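Local coordinates for protein beta-fructofuranosidase (Arabidopsis thaliana, PDB 2OXB) that hydrolyses sucrose and 1-kestose, and less readily neokestose and levan, by cleaving terminal non-reducing beta-D-fructofuranoside residues in the plant cell wall, at residues S185-H190 / K251-P256; Y241-G245 / P256-M262. The protein carries 1 engineered substitution. All blocks are in the same frame, centred on the assembly; numbering follows the deposited sequence.

Contact 1: S185-H190 / K251-P256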
loop_
_atom_site.group_PDB
_atom_site.type_symbol
_atom_site.label_atom_id
_atom_site.label_comp_id
_atom_site.label_asym_id
_atom_site.label_seq_id
_atom_site.Cartn_x
_atom_site.Cartn_y
_atom_site.Cartn_z
ATOM N N SER A 185 -23.409 5.976 -16.319
ATOM C CA SER A 185 -23.465 4.691 -16.995
ATOM C C SER A 185 -24.364 3.714 -16.220
ATOM O O SER A 185 -24.156 3.484 -15.024
ATOM C CB SER A 185 -22.049 4.132 -17.122
ATOM O OG SER A 185 -21.920 3.280 -18.249
ATOM N N PRO A 186 -25.376 3.126 -16.904
ATOM C CA PRO A 186 -26.353 2.169 -16.359
ATOM C C PRO A 186 -25.819 0.792 -15.931
ATOM O O PRO A 186 -26.599 -0.132 -15.708
ATOM C CB PRO A 186 -27.379 2.060 -17.483
ATOM C CG PRO A 186 -26.526 2.200 -18.702
ATOM C CD PRO A 186 -25.646 3.365 -18.336
ATOM N N GLU A 187 -24.499 0.658 -15.818
ATOM C CA GLU A 187 -23.869 -0.602 -15.399
ATOM C C GLU A 187 -22.457 -0.373 -14.811
ATOM O O GLU A 187 -21.593 0.217 -15.458
ATOM C CB GLU A 187 -23.798 -1.590 -16.588
ATOM C CG GLU A 187 -22.959 -2.868 -16.324
ATOM C CD GLU A 187 -22.860 -3.823 -17.525
ATOM O OE1 GLU A 187 -22.542 -3.366 -18.653
ATOM O OE2 GLU A 187 -23.077 -5.047 -17.331
ATOM N N PRO A 188 -22.208 -0.849 -13.576
ATOM C CA PRO A 188 -20.897 -0.682 -12.935
ATOM C C PRO A 188 -19.811 -1.453 -13.666
ATOM O O PRO A 188 -20.068 -2.516 -14.221
ATOM C CB PRO A 188 -21.136 -1.229 -11.535
ATOM C CG PRO A 188 -22.125 -2.328 -11.789
ATOM C CD PRO A 188 -23.100 -1.666 -12.731
ATOM N N LEU A 189 -18.595 -0.932 -13.666
ATOM C CA LEU A 189 -17.526 -1.639 -14.342
ATOM C C LEU A 189 -17.550 -3.074 -13.840
ATOM O O LEU A 189 -17.378 -4.021 -14.612
ATOM C CB LEU A 189 -16.179 -1.008 -14.022
ATOM C CG LEU A 189 -15.019 -1.671 -14.754
ATOM C CD1 LEU A 189 -14.668 -0.887 -16.015
ATOM C CD2 LEU A 189 -13.845 -1.735 -13.827
ATOM N N HIS A 190 -17.761 -3.218 -12.534
ATOM C CA HIS A 190 -17.836 -4.529 -11.890
ATOM C C HIS A 190 -18.576 -4.385 -10.562
ATOM O O HIS A 190 -19.107 -3.322 -10.261
ATOM C CB HIS A 190 -16.434 -5.105 -11.644
ATOM C CG HIS A 190 -16.438 -6.565 -11.306
ATOM N ND1 HIS A 190 -16.798 -7.538 -12.214
ATOM C CD2 HIS A 190 -16.201 -7.209 -10.140
ATOM C CE1 HIS A 190 -16.791 -8.717 -11.617
ATOM N NE2 HIS A 190 -16.434 -8.545 -10.359
ATOM N N LYS A 251 -19.170 -3.592 -23.268
ATOM C CA LYS A 251 -20.031 -3.463 -22.092
ATOM C C LYS A 251 -19.382 -2.658 -20.961
ATOM O O LYS A 251 -19.915 -2.592 -19.850
ATOM C CB LYS A 251 -20.437 -4.851 -21.584
ATOM C CG LYS A 251 -21.435 -5.568 -22.491
ATOM C CD LYS A 251 -21.394 -7.075 -22.288
ATOM C CE LYS A 251 -22.466 -7.774 -23.109
ATOM N NZ LYS A 251 -22.441 -7.376 -24.545
ATOM N N ASP A 252 -18.232 -2.054 -21.257
ATOM C CA ASP A 252 -17.506 -1.235 -20.296
ATOM C C ASP A 252 -17.406 -1.951 -18.952
ATOM O O ASP A 252 -17.458 -1.330 -17.881
ATOM C CB ASP A 252 -18.225 0.107 -20.121
ATOM C CG ASP A 252 -18.946 0.563 -21.394
ATOM O OD1 ASP A 252 -18.378 0.414 -22.502
ATOM O OD2 ASP A 252 -20.082 1.080 -21.288
ATOM N N LYS A 253 -17.261 -3.268 -19.010
ATOM C CA LYS A 253 -17.181 -4.056 -17.794
ATOM C C LYS A 253 -15.803 -4.632 -17.579
ATOM O O LYS A 253 -15.033 -4.817 -18.518
ATOM C CB LYS A 253 -18.202 -5.197 -17.831
ATOM C CG LYS A 253 -18.226 -6.036 -16.559
ATOM C CD LYS A 253 -19.226 -7.180 -16.652
ATOM C CE LYS A 253 -19.327 -7.928 -15.328
ATOM N NZ LYS A 253 -17.996 -8.428 -14.861
ATOM N N PHE A 254 -15.489 -4.899 -16.323
ATOM C CA PHE A 254 -14.215 -5.489 -16.012
ATOM C C PHE A 254 -14.415 -6.983 -15.822
ATOM O O PHE A 254 -15.290 -7.413 -15.065
ATOM C CB PHE A 254 -13.621 -4.889 -14.745
ATOM C CG PHE A 254 -12.290 -5.471 -14.388
ATOM C CD1 PHE A 254 -11.225 -5.405 -15.291
ATOM C CD2 PHE A 254 -12.106 -6.122 -13.177
ATOM C CE1 PHE A 254 -9.995 -5.985 -14.999
ATOM C CE2 PHE A 254 -10.879 -6.706 -12.872
ATOM C CZ PHE A 254 -9.817 -6.637 -13.791
ATOM N N VAL A 255 -13.603 -7.768 -16.519
ATOM C CA VAL A 255 -13.677 -9.219 -16.432
ATOM C C VAL A 255 -12.401 -9.799 -15.812
ATOM O O VAL A 255 -11.373 -9.905 -16.478
ATOM C CB VAL A 255 -13.869 -9.850 -17.833
ATOM C CG1 VAL A 255 -14.196 -11.322 -17.693
ATOM C CG2 VAL A 255 -14.966 -9.124 -18.597
ATOM N N PRO A 256 -12.450 -10.176 -14.525
ATOM C CA PRO A 256 -11.268 -10.744 -13.867
ATOM C C PRO A 256 -10.823 -12.072 -14.482
ATOM O O PRO A 256 -11.605 -12.756 -15.145
ATOM C CB PRO A 256 -11.725 -10.902 -12.417
ATOM C CG PRO A 256 -13.205 -11.115 -12.542
ATOM C CD PRO A 256 -13.583 -10.085 -13.587
#
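Leu-189 and His-190 meet Lys-253 and Phe-254 in a mixed polar and apolar contact between the edges of two successive sheets in the family 32 N-terminal domain. Phe-254 N donates to Leu-189 O over 2.7 Å, nearly straight at 165°. The branched end of Leu-189 packs beside this bond: CG anti to the backbone N (chi1 -177°) brings the fork to the other segment, CD2 lying 3.3 Å from Phe-254 CB and CD1 turning to the Asp-252 carbonyl oxygen. Leu-230 and Tyr-247 also touch Leu-189, and Phe-203 meets the Phe-254 ring almost at right angles. Lys-253 is long enough to pass Leu-189 O with its methylenes and, bent at its last torsion, to bring its ammonium to the edge of the imidazole: NZ donates to His-190 ND1 at 3.0 Å, within 7° of the ring plane, and also to Phe-254 O at 2.9 Å. Replacing Lys-253 by an alanine removes the ammonium and would probably leave both His-190 ND1 and Phe-254 O without this donor, the ring less firmly held. Pro-256 CD rests 4.0 Å from His-190 CE1. At the loop end, Asp-252 OD1 forms a salt bridge with Arg-158. The two sheets are consistent with adjacent blades of the five-bladed beta-propeller of family 32 enzymes, meeting here through the outermost strand of each.

Contact 2: Y241-G245 / P256-M262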
loop_
_atom_site.group_PDB
_atom_site.type_symbol
_atom_site.label_atom_id
_atom_site.label_comp_id
_atom_site.label_asym_id
_atom_site.label_seq_id
_atom_site.Cartn_x
_atom_site.Cartn_y
_atom_site.Cartn_z
ATOM N N TYR A 241 -7.899 -5.020 -1.797
ATOM C CA TYR A 241 -7.938 -6.170 -2.712
ATOM C C TYR A 241 -7.890 -5.738 -4.175
ATOM O O TYR A 241 -8.515 -4.758 -4.558
ATOM C CB TYR A 241 -9.218 -6.982 -2.468
ATOM C CG TYR A 241 -9.347 -7.493 -1.046
ATOM C CD1 TYR A 241 -9.734 -6.646 -0.013
ATOM C CD2 TYR A 241 -9.023 -8.811 -0.726
ATOM C CE1 TYR A 241 -9.797 -7.097 1.303
ATOM C CE2 TYR A 241 -9.079 -9.271 0.584
ATOM C CZ TYR A 241 -9.461 -8.405 1.596
ATOM O OH TYR A 241 -9.484 -8.833 2.912
ATOM N N TYR A 242 -7.131 -6.441 -4.998
ATOM C CA TYR A 242 -7.105 -6.080 -6.406
ATOM C C TYR A 242 -7.450 -7.341 -7.143
ATOM O O TYR A 242 -7.732 -8.382 -6.541
ATOM C CB TYR A 242 -5.732 -5.539 -6.871
ATOM C CG TYR A 242 -4.574 -6.492 -6.676
ATOM C CD1 TYR A 242 -4.176 -7.369 -7.681
ATOM C CD2 TYR A 242 -3.921 -6.559 -5.452
ATOM C CE1 TYR A 242 -3.150 -8.294 -7.459
ATOM C CE2 TYR A 242 -2.903 -7.476 -5.213
ATOM C CZ TYR A 242 -2.516 -8.340 -6.206
ATOM O OH TYR A 242 -1.513 -9.251 -5.928
ATOM N N THR A 243 -7.441 -7.245 -8.455
ATOM C CA THR A 243 -7.766 -8.378 -9.272
ATOM C C THR A 243 -7.345 -7.986 -10.652
ATOM O O THR A 243 -7.408 -6.810 -11.030
ATOM C CB THR A 243 -9.263 -8.664 -9.247
ATOM O OG1 THR A 243 -9.701 -9.057 -10.554
ATOM C CG2 THR A 243 -10.038 -7.425 -8.799
ATOM N N ILE A 244 -6.898 -8.989 -11.391
ATOM C CA ILE A 244 -6.411 -8.821 -12.749
ATOM C C ILE A 244 -7.387 -9.467 -13.746
ATOM O O ILE A 244 -8.030 -10.466 -13.429
ATOM C CB ILE A 244 -5.020 -9.466 -12.861
ATOM C CG1 ILE A 244 -4.160 -9.031 -11.657
ATOM C CG2 ILE A 244 -4.373 -9.056 -14.165
ATOM C CD1 ILE A 244 -2.921 -9.897 -11.395
ATOM N N GLY A 245 -7.503 -8.888 -14.940
ATOM C CA GLY A 245 -8.399 -9.438 -15.941
ATOM C C GLY A 245 -8.333 -8.763 -17.298
ATOM O O GLY A 245 -7.257 -8.463 -17.804
ATOM N N PRO A 256 -12.450 -10.176 -14.525
ATOM C CA PRO A 256 -11.268 -10.744 -13.867
ATOM C C PRO A 256 -10.823 -12.072 -14.482
ATOM O O PRO A 256 -11.605 -12.756 -15.145
ATOM C CB PRO A 256 -11.725 -10.902 -12.417
ATOM C CG PRO A 256 -13.205 -11.115 -12.542
ATOM C CD PRO A 256 -13.583 -10.085 -13.587
ATOM N N ASP A 257 -9.569 -12.440 -14.248
ATOM C CA ASP A 257 -9.050 -13.681 -14.790
ATOM C C ASP A 257 -9.654 -14.920 -14.161
ATOM O O ASP A 257 -10.074 -14.920 -12.999
ATOM C CB ASP A 257 -7.525 -13.743 -14.671
ATOM C CG ASP A 257 -6.830 -12.978 -15.764
ATOM O OD1 ASP A 257 -7.066 -13.289 -16.945
ATOM O OD2 ASP A 257 -6.049 -12.061 -15.449
ATOM N N ASN A 258 -9.678 -15.970 -14.977
ATOM C CA ASN A 258 -10.193 -17.287 -14.636
ATOM C C ASN A 258 -10.641 -17.536 -13.196
ATOM O O ASN A 258 -9.866 -17.991 -12.352
ATOM C CB ASN A 258 -9.167 -18.346 -15.054
ATOM C CG ASN A 258 -7.747 -18.015 -14.598
ATOM O OD1 ASN A 258 -6.803 -18.753 -14.894
ATOM N ND2 ASN A 258 -7.591 -16.907 -13.878
ATOM N N GLY A 259 -11.914 -17.251 -12.936
ATOM C CA GLY A 259 -12.484 -17.456 -11.616
ATOM C C GLY A 259 -11.832 -16.699 -10.471
ATOM O O GLY A 259 -11.159 -17.302 -9.632
ATOM N N PHE A 260 -12.031 -15.385 -10.429
ATOM C CA PHE A 260 -11.477 -14.565 -9.359
ATOM C C PHE A 260 -12.330 -13.325 -9.059
ATOM O O PHE A 260 -12.331 -12.355 -9.827
ATOM C CB PHE A 260 -10.031 -14.151 -9.684
ATOM C CG PHE A 260 -8.987 -15.137 -9.205
ATOM C CD1 PHE A 260 -8.875 -15.455 -7.850
ATOM C CD2 PHE A 260 -8.114 -15.750 -10.103
ATOM C CE1 PHE A 260 -7.907 -16.367 -7.399
ATOM C CE2 PHE A 260 -7.143 -16.662 -9.658
ATOM C CZ PHE A 260 -7.043 -16.970 -8.304
ATOM N N LYS A 261 -13.057 -13.375 -7.941
ATOM C CA LYS A 261 -13.911 -12.268 -7.497
ATOM C C LYS A 261 -13.060 -11.228 -6.771
ATOM O O LYS A 261 -11.862 -11.429 -6.574
ATOM C CB LYS A 261 -15.007 -12.778 -6.547
ATOM C CG LYS A 261 -16.032 -13.704 -7.184
ATOM C CD LYS A 261 -16.998 -12.965 -8.113
ATOM C CE LYS A 261 -18.064 -12.193 -7.343
ATOM N NZ LYS A 261 -19.072 -11.578 -8.255
ATOM N N MET A 262 -13.671 -10.122 -6.365
ATOM C CA MET A 262 -12.926 -9.087 -5.662
ATOM C C MET A 262 -12.844 -9.306 -4.142
ATOM O O MET A 262 -12.191 -8.538 -3.433
ATOM C CB MET A 262 -13.526 -7.716 -5.974
ATOM C CG MET A 262 -13.354 -7.310 -7.430
ATOM S SD MET A 262 -12.982 -5.546 -7.582
ATOM C CE MET A 262 -11.552 -5.427 -6.456
#
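The Met-262 carbonyl oxygen approaches the base of the Tyr-241 side chain, 3.5 Å from CB, and lies oblique to the ring; CG anti to the carbonyl carbon (chi1 -58°) then leads the phenol onward to a hydrogen bond with His-239. The Tyr-242 side chain leaves the strand away from 256-262, and its ring meets Tyr-269, the planes about 20° apart. In the middle, Thr-243 turns toward the loop and offers two different surfaces. Its OG1 sits against Pro-256 CB at 3.3 Å, while its methyl CG2 receives the thioether end of Met-262, which crosses it at about a right angle with CE 3.4 Å away. A flexible methionine chain, as modelled bent at chi2 and chi3, can lay its sulfur and methyl against Thr-243 CG2, though the residue is poorly ordered and its details are uncertain. The backbone link is Asp-257 N to Ile-244 O, 2.6 Å long and in the carbonyl plane. Just beyond, Gly-245 and Pro-256 form an antiparallel non-hydrogen-bonded pair, their CA atoms 3.8 Å apart; any CB on Gly-245 would run into Pro-256 CA, so its lack of a side chain lets the two backbones come this close. Strand 240-248 pairs with strand 226-234 through backbone bonds to Leu-230 and Ile-232, and strand 253-256 is its other neighbour; the loop leaving the latter reaches strand 182-192, where Met-262 N bonds Asp-192.

The centres of contacts 1 and 2 lie 13 Å apart in the N-terminal domain, and their segments alternate along the chain: 185-190, 241-245, 251-256, then 256-262, with Pro-256 shared. Strands 240-248 and 253-256 follow one another as antiparallel neighbours in one sheet; contact 1 joins the outer of them to strand 182-192 of the preceding sheet, and contact 2 runs the departing loop alongside the inner one. The Phe-254 ring bridges the two, its CZ 3.4 Å from Gly-245 N. Although the Tyr-241 side chain comes within about 8 Å of that of substrate-binding Asp-235, together the contacts are consistent with a peripheral inter-blade junction rather than a direct part in sucrose cleavage.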